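Local atomic coordinates of putative peptidyl-arginine deiminase (PDB entry 1XKN), a protein that probably acts as a deiminase of the guanidine-modifying enzyme superfamily, hydrolysing the guanidino group of agmatine or of arginine in peptides. Residues 207-212 and 244-249; 234-239 and 303-308; 273-278 and 282-287; 325-330 and 335-340. All coordinates share one frame; numbering follows the deposited sequence.

Contact 1. Residues 207-212 and 244-249; sequences DGIAGD and KPLREN
The carboxamide of N249 is the flat group that bridges this contact, and its two ends work in different directions. ND2 leads across to the carbonyl oxygen of D207, 2.9 Å from D207 O, but the N-H points off line (130° at the hydrogen), so the bond is weak. At the other end OD1 accepts from the backbone N of G206, just before the 207-212 loop, the stronger of the two bonds. CG, turned beside the backbone N (chi1 -74°), places ND2 near D207 O. A second flat group, the carboxylate of E248, is met by K244 NZ from above its plane, 44° out of it, at 2.9 Å from OE2, which makes a salt bridge over one helical turn. The sequence belongs to the family of alpha-beta propeller enzymes that modify guanidino groups; here helix 243-253 packs against the loop leaving strand 201-205, a loop that goes on through a type II turn from I209 to D212. Packing is modest: P245 CB rests against a carbonyl, 3.7 Å from G208 O, and the apolar pair I209 CG2 and L246 CD2 is 4.2 Å apart. Water completes the polar side, one molecule accepting from D207 N at 3.0 Å while donating to E248 OE1 at 3.1 Å. A second water donates to E248 OE1 and, more weakly, to D207 OD1.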
loop_
_atom_site.group_PDB
_atom_site.type_symbol
_atom_site.label_atom_id
_atom_site.label_comp_id
_atom_site.label_asym_id
_atom_site.label_seq_id
_atom_site.Cartn_x
_atom_site.Cartn_y
_atom_site.Cartn_z
ATOM N N ASP A 207 12.396 12.450 5.366
ATOM C CA ASP A 207 12.713 11.169 5.988
ATOM C C ASP A 207 11.461 10.454 6.476
ATOM O O ASP A 207 10.399 11.061 6.612
ATOM C CB ASP A 207 13.661 11.385 7.170
ATOM C CG ASP A 207 15.048 11.826 6.737
ATOM O OD1 ASP A 207 15.793 12.351 7.587
ATOM O OD2 ASP A 207 15.396 11.634 5.553
ATOM N N GLY A 208 11.604 9.159 6.739
ATOM C CA GLY A 208 10.492 8.360 7.224
ATOM C C GLY A 208 10.575 8.138 8.724
ATOM O O GLY A 208 11.227 8.911 9.430
ATOM N N ILE A 209 9.930 7.078 9.211
ATOM C CA ILE A 209 9.921 6.778 10.644
ATOM C C ILE A 209 10.978 5.764 11.076
ATOM O O ILE A 209 11.639 5.137 10.250
ATOM C CB ILE A 209 8.539 6.261 11.105
ATOM C CG1 ILE A 209 8.234 4.909 10.452
ATOM C CG2 ILE A 209 7.465 7.286 10.751
ATOM C CD1 ILE A 209 6.921 4.279 10.908
ATOM N N ALA A 210 11.119 5.608 12.388
ATOM C CA ALA A 210 12.097 4.693 12.963
ATOM C C ALA A 210 11.743 3.218 12.804
ATOM O O ALA A 210 10.568 2.845 12.762
ATOM C CB ALA A 210 12.294 5.014 14.445
ATOM N N GLY A 211 12.780 2.387 12.722
ATOM C CA GLY A 211 12.602 0.948 12.590
ATOM C C GLY A 211 12.141 0.492 11.219
ATOM O O GLY A 211 11.880 -0.689 11.003
ATOM N N ASP A 212 12.063 1.438 10.292
ATOM C CA ASP A 212 11.614 1.182 8.929
ATOM C C ASP A 212 12.730 0.650 8.023
ATOM O O ASP A 212 13.752 1.307 7.835
ATOM C CB ASP A 212 11.014 2.480 8.379
ATOM C CG ASP A 212 10.601 2.373 6.937
ATOM O OD1 ASP A 212 10.168 1.279 6.513
ATOM O OD2 ASP A 212 10.686 3.402 6.233
ATOM N N LYS A 244 11.186 14.736 15.401
ATOM C CA LYS A 244 11.798 15.619 14.412
ATOM C C LYS A 244 11.386 15.339 12.960
ATOM O O LYS A 244 10.897 16.235 12.267
ATOM C CB LYS A 244 13.324 15.566 14.551
ATOM C CG LYS A 244 14.093 16.420 13.557
ATOM C CD LYS A 244 15.573 16.424 13.903
ATOM C CE LYS A 244 16.392 17.197 12.880
ATOM N NZ LYS A 244 16.361 16.548 11.542
ATOM N N PRO A 245 11.566 14.096 12.483
ATOM C CA PRO A 245 11.206 13.741 11.105
ATOM C C PRO A 245 9.757 14.067 10.747
ATOM O O PRO A 245 9.478 14.609 9.677
ATOM C CB PRO A 245 11.479 12.239 11.051
ATOM C CG PRO A 245 12.558 12.052 12.059
ATOM C CD PRO A 245 12.103 12.921 13.193
ATOM N N LEU A 246 8.834 13.728 11.638
ATOM C CA LEU A 246 7.427 13.989 11.375
ATOM C C LEU A 246 7.115 15.483 11.416
ATOM O O LEU A 246 6.272 15.962 10.662
ATOM C CB LEU A 246 6.550 13.222 12.368
ATOM C CG LEU A 246 6.632 11.697 12.229
ATOM C CD1 LEU A 246 5.834 11.036 13.342
ATOM C CD2 LEU A 246 6.105 11.273 10.863
ATOM N N ARG A 247 7.805 16.219 12.286
ATOM C CA ARG A 247 7.593 17.656 12.391
ATOM C C ARG A 247 8.030 18.359 11.114
ATOM O O ARG A 247 7.326 19.231 10.595
ATOM C CB ARG A 247 8.372 18.216 13.585
ATOM C CG ARG A 247 7.640 18.094 14.907
ATOM C CD ARG A 247 6.479 19.069 14.936
ATOM N NE ARG A 247 6.958 20.440 14.774
ATOM C CZ ARG A 247 6.208 21.455 14.355
ATOM N NH1 ARG A 247 4.932 21.260 14.049
ATOM N NH2 ARG A 247 6.737 22.665 14.241
ATOM N N GLU A 248 9.196 17.975 10.608
ATOM C CA GLU A 248 9.726 18.573 9.390
ATOM C C GLU A 248 8.788 18.319 8.219
ATOM O O GLU A 248 8.545 19.207 7.406
ATOM C CB GLU A 248 11.112 18.003 9.080
ATOM C CG GLU A 248 12.121 18.193 10.205
ATOM C CD GLU A 248 13.470 17.571 9.893
ATOM O OE1 GLU A 248 13.497 16.408 9.429
ATOM O OE2 GLU A 248 14.501 18.235 10.127
ATOM N N ASN A 249 8.255 17.105 8.132
ATOM C CA ASN A 249 7.353 16.790 7.036
ATOM C C ASN A 249 5.992 17.451 7.171
ATOM O O ASN A 249 5.368 17.798 6.167
ATOM C CB ASN A 249 7.215 15.278 6.882
ATOM C CG ASN A 249 8.445 14.659 6.256
ATOM O OD1 ASN A 249 8.951 15.157 5.254
ATOM N ND2 ASN A 249 8.937 13.571 6.841
HETATM O O HOH W 1 11.938 14.685 7.325
HETATM O O HOH W 2 14.853 14.034 10.297
#

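Contact 2. Residues 234-239 and 303-308; sequences VEEDPE and CPRDQQ
E235 starts out with CG opposite its own N (chi1 175°) and then bends at chi2 (56°), a fold that brings its carboxylate round to R305. The arginine does the reverse: past CB its chain is fully extended, carrying the guanidinium out from the first turn of helix 305-316 and helping to span the 11.3 Å between E235 CA and R305 CA. The side chains cross at about a right angle, yet their flat ends are tilted only 29° from each other. E235 OE1 arrives at the edge of the guanidinium, in its plane, 3.5 Å from R305 NH1. This is a salt bridge without a hydrogen bond; NH1 also donates to the backbone oxygen of M271. E235 OE2 is held on its anti side by D237 N at 2.9 Å. A water 3.1 Å from E235 OE2 also makes a weak bond with R305 NH2. Behind the arginine, C303 and D306 form a capping box at the helix start: C303 N donates to D306 OD2 at 3.1 Å and, weakly, R305 N to C303 SG. In the 234-239 loop D237 OD1 accepts from E239 N, an Asx turn. With no hydrogen bond between them, the long ion pair probably acts through charge; as E235 is buried, the nearby arginine would tend to keep its carboxylate ionised.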
loop_
_atom_site.group_PDB
_atom_site.type_symbol
_atom_site.label_atom_id
_atom_site.label_comp_id
_atom_site.label_asym_id
_atom_site.label_seq_id
_atom_site.Cartn_x
_atom_site.Cartn_y
_atom_site.Cartn_z
ATOM N N VAL A 234 1.782 12.488 13.246
ATOM C CA VAL A 234 2.546 13.487 13.972
ATOM C C VAL A 234 2.787 13.007 15.395
ATOM O O VAL A 234 1.850 12.647 16.107
ATOM C CB VAL A 234 1.811 14.850 13.985
ATOM C CG1 VAL A 234 1.897 15.492 12.605
ATOM C CG2 VAL A 234 0.365 14.657 14.376
ATOM N N GLU A 235 4.054 12.971 15.793
ATOM C CA GLU A 235 4.424 12.542 17.134
ATOM C C GLU A 235 4.443 13.766 18.038
ATOM O O GLU A 235 4.977 14.811 17.663
ATOM C CB GLU A 235 5.804 11.879 17.108
ATOM C CG GLU A 235 6.356 11.484 18.474
ATOM C CD GLU A 235 5.419 10.576 19.243
ATOM O OE1 GLU A 235 4.976 9.556 18.677
ATOM O OE2 GLU A 235 5.131 10.876 20.421
ATOM N N GLU A 236 3.857 13.651 19.224
ATOM C CA GLU A 236 3.824 14.789 20.136
ATOM C C GLU A 236 4.854 14.714 21.255
ATOM O O GLU A 236 5.014 15.666 22.015
ATOM C CB GLU A 236 2.420 14.956 20.723
ATOM C CG GLU A 236 1.875 13.731 21.432
ATOM C CD GLU A 236 0.435 13.916 21.872
ATOM O OE1 GLU A 236 -0.427 14.165 21.001
ATOM O OE2 GLU A 236 0.161 13.811 23.086
ATOM N N ASP A 237 5.555 13.589 21.360
ATOM C CA ASP A 237 6.577 13.439 22.391
ATOM C C ASP A 237 7.901 13.961 21.833
ATOM O O ASP A 237 8.509 13.326 20.971
ATOM C CB ASP A 237 6.736 11.968 22.782
ATOM C CG ASP A 237 7.673 11.776 23.959
ATOM O OD1 ASP A 237 8.515 12.668 24.213
ATOM O OD2 ASP A 237 7.579 10.726 24.631
ATOM N N PRO A 238 8.363 15.123 22.319
ATOM C CA PRO A 238 9.622 15.717 21.853
ATOM C C PRO A 238 10.841 14.805 21.990
ATOM O O PRO A 238 11.833 14.979 21.283
ATOM C CB PRO A 238 9.755 16.969 22.721
ATOM C CG PRO A 238 8.340 17.330 23.028
ATOM C CD PRO A 238 7.717 15.985 23.323
ATOM N N GLU A 239 10.768 13.837 22.899
ATOM C CA GLU A 239 11.884 12.926 23.128
ATOM C C GLU A 239 11.875 11.685 22.239
ATOM O O GLU A 239 12.857 10.945 22.189
ATOM C CB GLU A 239 11.919 12.496 24.598
ATOM C CG GLU A 239 12.076 13.646 25.581
ATOM C CD GLU A 239 13.214 14.579 25.211
ATOM O OE1 GLU A 239 14.318 14.084 24.906
ATOM O OE2 GLU A 239 13.006 15.811 25.232
ATOM N N CYS A 303 -3.005 0.083 22.217
ATOM C CA CYS A 303 -2.740 1.268 23.023
ATOM C C CYS A 303 -3.905 2.240 22.878
ATOM O O CYS A 303 -4.720 2.111 21.966
ATOM C CB CYS A 303 -1.424 1.931 22.606
ATOM S SG CYS A 303 -1.467 2.791 21.017
ATOM N N PRO A 304 -4.003 3.229 23.778
ATOM C CA PRO A 304 -5.097 4.201 23.720
ATOM C C PRO A 304 -5.144 5.088 22.483
ATOM O O PRO A 304 -6.146 5.758 22.234
ATOM C CB PRO A 304 -4.920 4.998 25.012
ATOM C CG PRO A 304 -3.451 4.929 25.255
ATOM C CD PRO A 304 -3.127 3.493 24.932
ATOM N N ARG A 305 -4.070 5.102 21.703
ATOM C CA ARG A 305 -4.068 5.921 20.502
ATOM C C ARG A 305 -4.783 5.230 19.342
ATOM O O ARG A 305 -5.093 5.873 18.339
ATOM C CB ARG A 305 -2.636 6.279 20.101
ATOM C CG ARG A 305 -1.899 7.073 21.167
ATOM C CD ARG A 305 -0.544 7.527 20.679
ATOM N NE ARG A 305 0.188 8.246 21.718
ATOM C CZ ARG A 305 1.397 8.767 21.545
ATOM N NH1 ARG A 305 2.007 8.649 20.373
ATOM N NH2 ARG A 305 1.994 9.403 22.542
ATOM N N ASP A 306 -5.060 3.931 19.478
ATOM C CA ASP A 306 -5.742 3.191 18.409
ATOM C C ASP A 306 -7.098 3.807 18.076
ATOM O O ASP A 306 -7.392 4.092 16.915
ATOM C CB ASP A 306 -5.982 1.718 18.787
ATOM C CG ASP A 306 -4.700 0.931 19.017
ATOM O OD1 ASP A 306 -3.636 1.303 18.477
ATOM O OD2 ASP A 306 -4.776 -0.091 19.733
ATOM N N GLN A 307 -7.930 4.003 19.096
ATOM C CA GLN A 307 -9.258 4.565 18.879
ATOM C C GLN A 307 -9.189 5.985 18.329
ATOM O O GLN A 307 -10.053 6.398 17.558
ATOM C CB GLN A 307 -10.067 4.545 20.178
ATOM C CG GLN A 307 -11.560 4.764 19.972
ATOM C CD GLN A 307 -12.169 3.732 19.037
ATOM O OE1 GLN A 307 -12.041 2.525 19.258
ATOM N NE2 GLN A 307 -12.843 4.202 17.992
ATOM N N GLN A 308 -8.160 6.732 18.720
ATOM C CA GLN A 308 -7.992 8.100 18.243
ATOM C C GLN A 308 -7.735 8.112 16.741
ATOM O O GLN A 308 -8.312 8.925 16.013
ATOM C CB GLN A 308 -6.843 8.786 18.987
ATOM C CG GLN A 308 -7.166 9.082 20.445
ATOM C CD GLN A 308 -6.079 9.864 21.160
ATOM O OE1 GLN A 308 -6.291 10.370 22.263
ATOM N NE2 GLN A 308 -4.911 9.966 20.540
HETATM O O HOH W 3 5.187 8.954 22.868
#

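Contact 3. Residues 273-278 and 282-287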
loop_
_atom_site.group_PDB
_atom_site.type_symbol
_atom_site.label_atom_id
_atom_site.label_comp_id
_atom_site.label_asym_id
_atom_site.label_seq_id
_atom_site.Cartn_x
_atom_site.Cartn_y
_atom_site.Cartn_z
ATOM N N GLU A 273 1.856 4.187 20.148
ATOM C CA GLU A 273 2.835 4.267 21.224
ATOM C C GLU A 273 3.933 3.324 20.755
ATOM O O GLU A 273 3.657 2.357 20.054
ATOM C CB GLU A 273 2.242 3.782 22.545
ATOM C CG GLU A 273 1.399 4.833 23.238
ATOM C CD GLU A 273 0.699 4.304 24.476
ATOM O OE1 GLU A 273 1.023 3.184 24.924
ATOM O OE2 GLU A 273 -0.166 5.028 25.006
ATOM N N PRO A 274 5.189 3.596 21.124
ATOM C CA PRO A 274 6.328 2.763 20.725
ATOM C C PRO A 274 6.096 1.253 20.798
ATOM O O PRO A 274 5.616 0.734 21.806
ATOM C CB PRO A 274 7.432 3.228 21.668
ATOM C CG PRO A 274 7.125 4.692 21.818
ATOM C CD PRO A 274 5.625 4.683 22.021
ATOM N N VAL A 275 6.440 0.562 19.713
ATOM C CA VAL A 275 6.302 -0.888 19.621
ATOM C C VAL A 275 7.683 -1.506 19.417
ATOM O O VAL A 275 8.422 -1.125 18.506
ATOM C CB VAL A 275 5.382 -1.298 18.443
ATOM C CG1 VAL A 275 5.265 -2.816 18.371
ATOM C CG2 VAL A 275 4.006 -0.678 18.624
ATOM N N TYR A 276 8.018 -2.462 20.279
ATOM C CA TYR A 276 9.307 -3.142 20.242
ATOM C C TYR A 276 9.155 -4.657 20.277
ATOM O O TYR A 276 8.128 -5.180 20.704
ATOM C CB TYR A 276 10.142 -2.743 21.462
ATOM C CG TYR A 276 10.563 -1.296 21.517
ATOM C CD1 TYR A 276 11.743 -0.875 20.910
ATOM C CD2 TYR A 276 9.790 -0.348 22.188
ATOM C CE1 TYR A 276 12.148 0.455 20.971
ATOM C CE2 TYR A 276 10.184 0.985 22.254
ATOM C CZ TYR A 276 11.365 1.378 21.642
ATOM O OH TYR A 276 11.764 2.691 21.700
ATOM N N TYR A 277 10.197 -5.345 19.822
ATOM C CA TYR A 277 10.275 -6.804 19.854
ATOM C C TYR A 277 11.748 -7.148 19.673
ATOM O O TYR A 277 12.421 -6.571 18.818
ATOM C CB TYR A 277 9.455 -7.467 18.749
ATOM C CG TYR A 277 9.404 -8.972 18.914
ATOM C CD1 TYR A 277 8.680 -9.553 19.959
ATOM C CD2 TYR A 277 10.124 -9.815 18.063
ATOM C CE1 TYR A 277 8.680 -10.935 20.153
ATOM C CE2 TYR A 277 10.131 -11.197 18.251
ATOM C CZ TYR A 277 9.407 -11.749 19.297
ATOM O OH TYR A 277 9.406 -13.113 19.496
ATOM N N ASP A 278 12.241 -8.087 20.473
ATOM C CA ASP A 278 13.647 -8.476 20.418
ATOM C C ASP A 278 14.536 -7.253 20.648
ATOM O O ASP A 278 15.664 -7.188 20.164
ATOM C CB ASP A 278 13.985 -9.135 19.071
ATOM C CG ASP A 278 13.604 -10.604 19.023
ATOM O OD1 ASP A 278 13.184 -11.151 20.065
ATOM O OD2 ASP A 278 13.725 -11.220 17.938
ATOM N N LEU A 282 9.984 -1.166 16.107
ATOM C CA LEU A 282 9.245 -1.592 14.925
ATOM C C LEU A 282 8.539 -0.378 14.316
ATOM O O LEU A 282 8.118 0.527 15.033
ATOM C CB LEU A 282 8.229 -2.675 15.298
ATOM C CG LEU A 282 8.814 -3.865 16.074
ATOM C CD1 LEU A 282 7.747 -4.947 16.240
ATOM C CD2 LEU A 282 10.024 -4.424 15.338
ATOM N N PRO A 283 8.396 -0.348 12.981
ATOM C CA PRO A 283 7.752 0.758 12.261
ATOM C C PRO A 283 6.225 0.805 12.306
ATOM O O PRO A 283 5.565 0.907 11.273
ATOM C CB PRO A 283 8.286 0.589 10.844
ATOM C CG PRO A 283 8.338 -0.899 10.702
ATOM C CD PRO A 283 8.894 -1.369 12.040
ATOM N N ALA A 284 5.670 0.743 13.511
ATOM C CA ALA A 284 4.223 0.786 13.692
ATOM C C ALA A 284 3.682 2.165 13.321
ATOM O O ALA A 284 4.184 3.185 13.795
ATOM C CB ALA A 284 3.874 0.465 15.141
ATOM N N SER A 285 2.654 2.196 12.479
ATOM C CA SER A 285 2.065 3.462 12.067
ATOM C C SER A 285 0.632 3.326 11.573
ATOM O O SER A 285 0.318 2.437 10.782
ATOM C CB SER A 285 2.905 4.104 10.965
ATOM O OG SER A 285 2.282 5.291 10.504
ATOM N N TYR A 286 -0.234 4.214 12.045
ATOM C CA TYR A 286 -1.629 4.194 11.633
ATOM C C TYR A 286 -1.793 4.654 10.192
ATOM O O TYR A 286 -2.846 4.453 9.595
ATOM C CB TYR A 286 -2.474 5.084 12.546
ATOM C CG TYR A 286 -2.441 4.673 13.999
ATOM C CD1 TYR A 286 -2.852 3.401 14.395
ATOM C CD2 TYR A 286 -1.996 5.556 14.978
ATOM C CE1 TYR A 286 -2.817 3.015 15.736
ATOM C CE2 TYR A 286 -1.958 5.187 16.320
ATOM C CZ TYR A 286 -2.368 3.917 16.692
ATOM O OH TYR A 286 -2.323 3.556 18.016
ATOM N N ALA A 287 -0.762 5.279 9.630
ATOM C CA ALA A 287 -0.843 5.740 8.249
ATOM C C ALA A 287 -0.830 4.553 7.292
ATOM O O ALA A 287 -1.166 4.694 6.116
ATOM C CB ALA A 287 0.318 6.675 7.929
HETATM O O HOH W 4 7.143 1.819 17.279
#
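V275 and L282 set their side chains across each other at about a right angle. The valine has CG1 opposite its backbone N (chi1 180°), which divides the work between its methyls: CG1 meets L282 CD1 at 3.9 Å, whereas CG2 lies against A284 CB at 3.7 Å. L282 CD1 is shared, for it also touches Y277 CB at 3.9 Å, so that one leucine branch fits between two residues of the opposite segment. L282 N donates to V275 O at 2.9 Å in a nearly straight bond (165°). The segments include and extend a short beta-hairpin, in which strand 276-277 runs antiparallel to 280-281. V275 and L282 resemble a hydrogen-bonded antiparallel pair whose second bond has been replaced by water: one molecule accepts from V275 N and donates to L282 O, each at 2.8 Å. Just beyond, P283 is the centre of an inverse gamma turn, closed by a weak bond from A284 N to L282 O, and S285 begins an ST turn. The ring of Y277 leads away from L282, to stack edge-to-face with W332 and take a cation-pi contact from K32.

Contact 4. Residues 325-330 and 335-340; sequences IDCSDL and GAIHCV
The delta methyl of I337 is met by three residues of the 325-330 segment, C327, I325 and L330. C327 SG lies 3.6 Å from I337 CD1, and I325 CG2 approaches the same methyl at 4.1 Å, the two isoleucines crossing at about a right angle. L330 comes in beside them, its CD2 laid over the backbone at 3.9 Å from A336 CA and 4.3 Å from I337 CD1, while C327 SG also reaches A336 CB at 4.3 Å. In I337 both bends are of the same sense (chi1 -51°, chi2 -59°), which curls the end of the chain back toward the cysteine. All six touching residues are buried, and no hydrogen bond joins the segments: the contact is apolar packing. A second shell shapes each side. D326 OD1 takes two donors from S328, the hydroxyl OG at 2.6 Å on its syn lone pair and the backbone N at 3.2 Å from well above the carboxylate plane. The backbone bond makes an Asx turn at the end of strand 321-326, and a salt bridge to R302 engages the other oxygen of D326. In the 335-340 segment V340 N bonds back to A336 O, and H338 is held by E11 and D219. Further out, strand 321-326 runs parallel to strand 295-300, whose L297 and P299 meet I337, and F40 of helix 36-50 packs on L330 and V340.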
loop_
_atom_site.group_PDB
_atom_site.type_symbol
_atom_site.label_atom_id
_atom_site.label_comp_id
_atom_site.label_asym_id
_atom_site.label_seq_id
_atom_site.Cartn_x
_atom_site.Cartn_y
_atom_site.Cartn_z
ATOM N N ILE A 325 -7.519 -3.584 12.976
ATOM C CA ILE A 325 -7.024 -4.955 12.923
ATOM C C ILE A 325 -5.717 -4.933 13.704
ATOM O O ILE A 325 -4.799 -4.188 13.363
ATOM C CB ILE A 325 -6.762 -5.417 11.468
ATOM C CG1 ILE A 325 -8.094 -5.515 10.714
ATOM C CG2 ILE A 325 -6.042 -6.767 11.465
ATOM C CD1 ILE A 325 -7.971 -5.969 9.265
ATOM N N ASP A 326 -5.647 -5.728 14.768
ATOM C CA ASP A 326 -4.450 -5.775 15.597
ATOM C C ASP A 326 -3.259 -6.274 14.799
ATOM O O ASP A 326 -3.250 -7.409 14.314
ATOM C CB ASP A 326 -4.682 -6.670 16.820
ATOM C CG ASP A 326 -3.441 -6.800 17.692
ATOM O OD1 ASP A 326 -2.683 -5.814 17.812
ATOM O OD2 ASP A 326 -3.235 -7.888 18.272
ATOM N N CYS A 327 -2.255 -5.415 14.664
ATOM C CA CYS A 327 -1.056 -5.751 13.911
ATOM C C CYS A 327 0.180 -5.854 14.795
ATOM O O CYS A 327 1.308 -5.723 14.319
ATOM C CB CYS A 327 -0.838 -4.715 12.807
ATOM S SG CYS A 327 -2.052 -4.828 11.462
ATOM N N SER A 328 -0.043 -6.102 16.081
ATOM C CA SER A 328 1.049 -6.232 17.037
ATOM C C SER A 328 2.060 -7.287 16.596
ATOM O O SER A 328 3.261 -7.134 16.813
ATOM C CB SER A 328 0.497 -6.590 18.419
ATOM O OG SER A 328 -0.317 -5.545 18.925
ATOM N N ASP A 329 1.573 -8.362 15.985
ATOM C CA ASP A 329 2.465 -9.412 15.515
ATOM C C ASP A 329 2.836 -9.220 14.052
ATOM O O ASP A 329 3.962 -9.509 13.649
ATOM C CB ASP A 329 1.836 -10.791 15.706
ATOM C CG ASP A 329 1.676 -11.158 17.167
ATOM O OD1 ASP A 329 2.683 -11.120 17.905
ATOM O OD2 ASP A 329 0.543 -11.491 17.568
ATOM N N LEU A 330 1.895 -8.736 13.250
ATOM C CA LEU A 330 2.180 -8.530 11.838
ATOM C C LEU A 330 3.347 -7.569 11.641
ATOM O O LEU A 330 4.218 -7.805 10.802
ATOM C CB LEU A 330 0.946 -7.989 11.114
ATOM C CG LEU A 330 1.122 -7.744 9.611
ATOM C CD1 LEU A 330 1.447 -9.056 8.910
ATOM C CD2 LEU A 330 -0.154 -7.132 9.035
ATOM N N GLY A 335 6.010 -4.252 8.254
ATOM C CA GLY A 335 4.993 -3.678 7.388
ATOM C C GLY A 335 3.642 -4.074 7.959
ATOM O O GLY A 335 3.566 -5.036 8.726
ATOM N N ALA A 336 2.584 -3.349 7.601
ATOM C CA ALA A 336 1.249 -3.656 8.109
ATOM C C ALA A 336 0.183 -3.792 7.014
ATOM O O ALA A 336 0.483 -4.231 5.903
ATOM C CB ALA A 336 0.829 -2.600 9.136
ATOM N N ILE A 337 -1.056 -3.409 7.324
ATOM C CA ILE A 337 -2.163 -3.545 6.376
ATOM C C ILE A 337 -1.933 -2.977 4.977
ATOM O O ILE A 337 -2.162 -3.669 3.985
ATOM C CB ILE A 337 -3.469 -2.933 6.942
ATOM C CG1 ILE A 337 -3.741 -3.491 8.342
ATOM C CG2 ILE A 337 -4.647 -3.269 6.022
ATOM C CD1 ILE A 337 -3.881 -5.005 8.398
ATOM N N HIS A 338 -1.490 -1.728 4.877
ATOM C CA HIS A 338 -1.270 -1.154 3.552
ATOM C C HIS A 338 -0.187 -1.907 2.790
ATOM O O HIS A 338 -0.284 -2.099 1.576
ATOM C CB HIS A 338 -0.894 0.329 3.642
ATOM C CG HIS A 338 -1.053 1.061 2.345
ATOM N ND1 HIS A 338 0.014 1.556 1.626
ATOM C CD2 HIS A 338 -2.159 1.342 1.618
ATOM C CE1 HIS A 338 -0.430 2.111 0.512
ATOM N NE2 HIS A 338 -1.744 1.994 0.483
ATOM N N CYS A 339 0.840 -2.349 3.509
ATOM C CA CYS A 339 1.953 -3.069 2.899
ATOM C C CYS A 339 1.584 -4.432 2.325
ATOM O O CYS A 339 2.196 -4.882 1.362
ATOM C CB CYS A 339 3.080 -3.254 3.918
ATOM S SG CYS A 339 3.873 -1.732 4.460
ATOM N N VAL A 340 0.589 -5.093 2.905
ATOM C CA VAL A 340 0.216 -6.421 2.425
ATOM C C VAL A 340 -0.956 -6.444 1.449
ATOM O O VAL A 340 -1.424 -7.512 1.051
ATOM C CB VAL A 340 -0.090 -7.375 3.611
ATOM C CG1 VAL A 340 1.141 -7.501 4.489
ATOM C CG2 VAL A 340 -1.279 -6.861 4.419
#

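How the contacts relate
Following the chain from the N terminus, the 207-212 loop opens contact 1, and before helix 243-253 closes it the 234-239 segment has begun contact 2, so these two cross; they touch where L246 CD1 packs on E235 N. Contact 3, a local hairpin closure, falls wholly within the span of contact 2, which ends at the start of helix 305-316. There Y286 OH and D306 OD1 probably share a hydrogen bond. Elsewhere, P283 of contact 3 packs on A210 and G211 of contact 1. Contact 4 follows in series, closing a short loop between strands 321-326 and 342-345 without touching the other three.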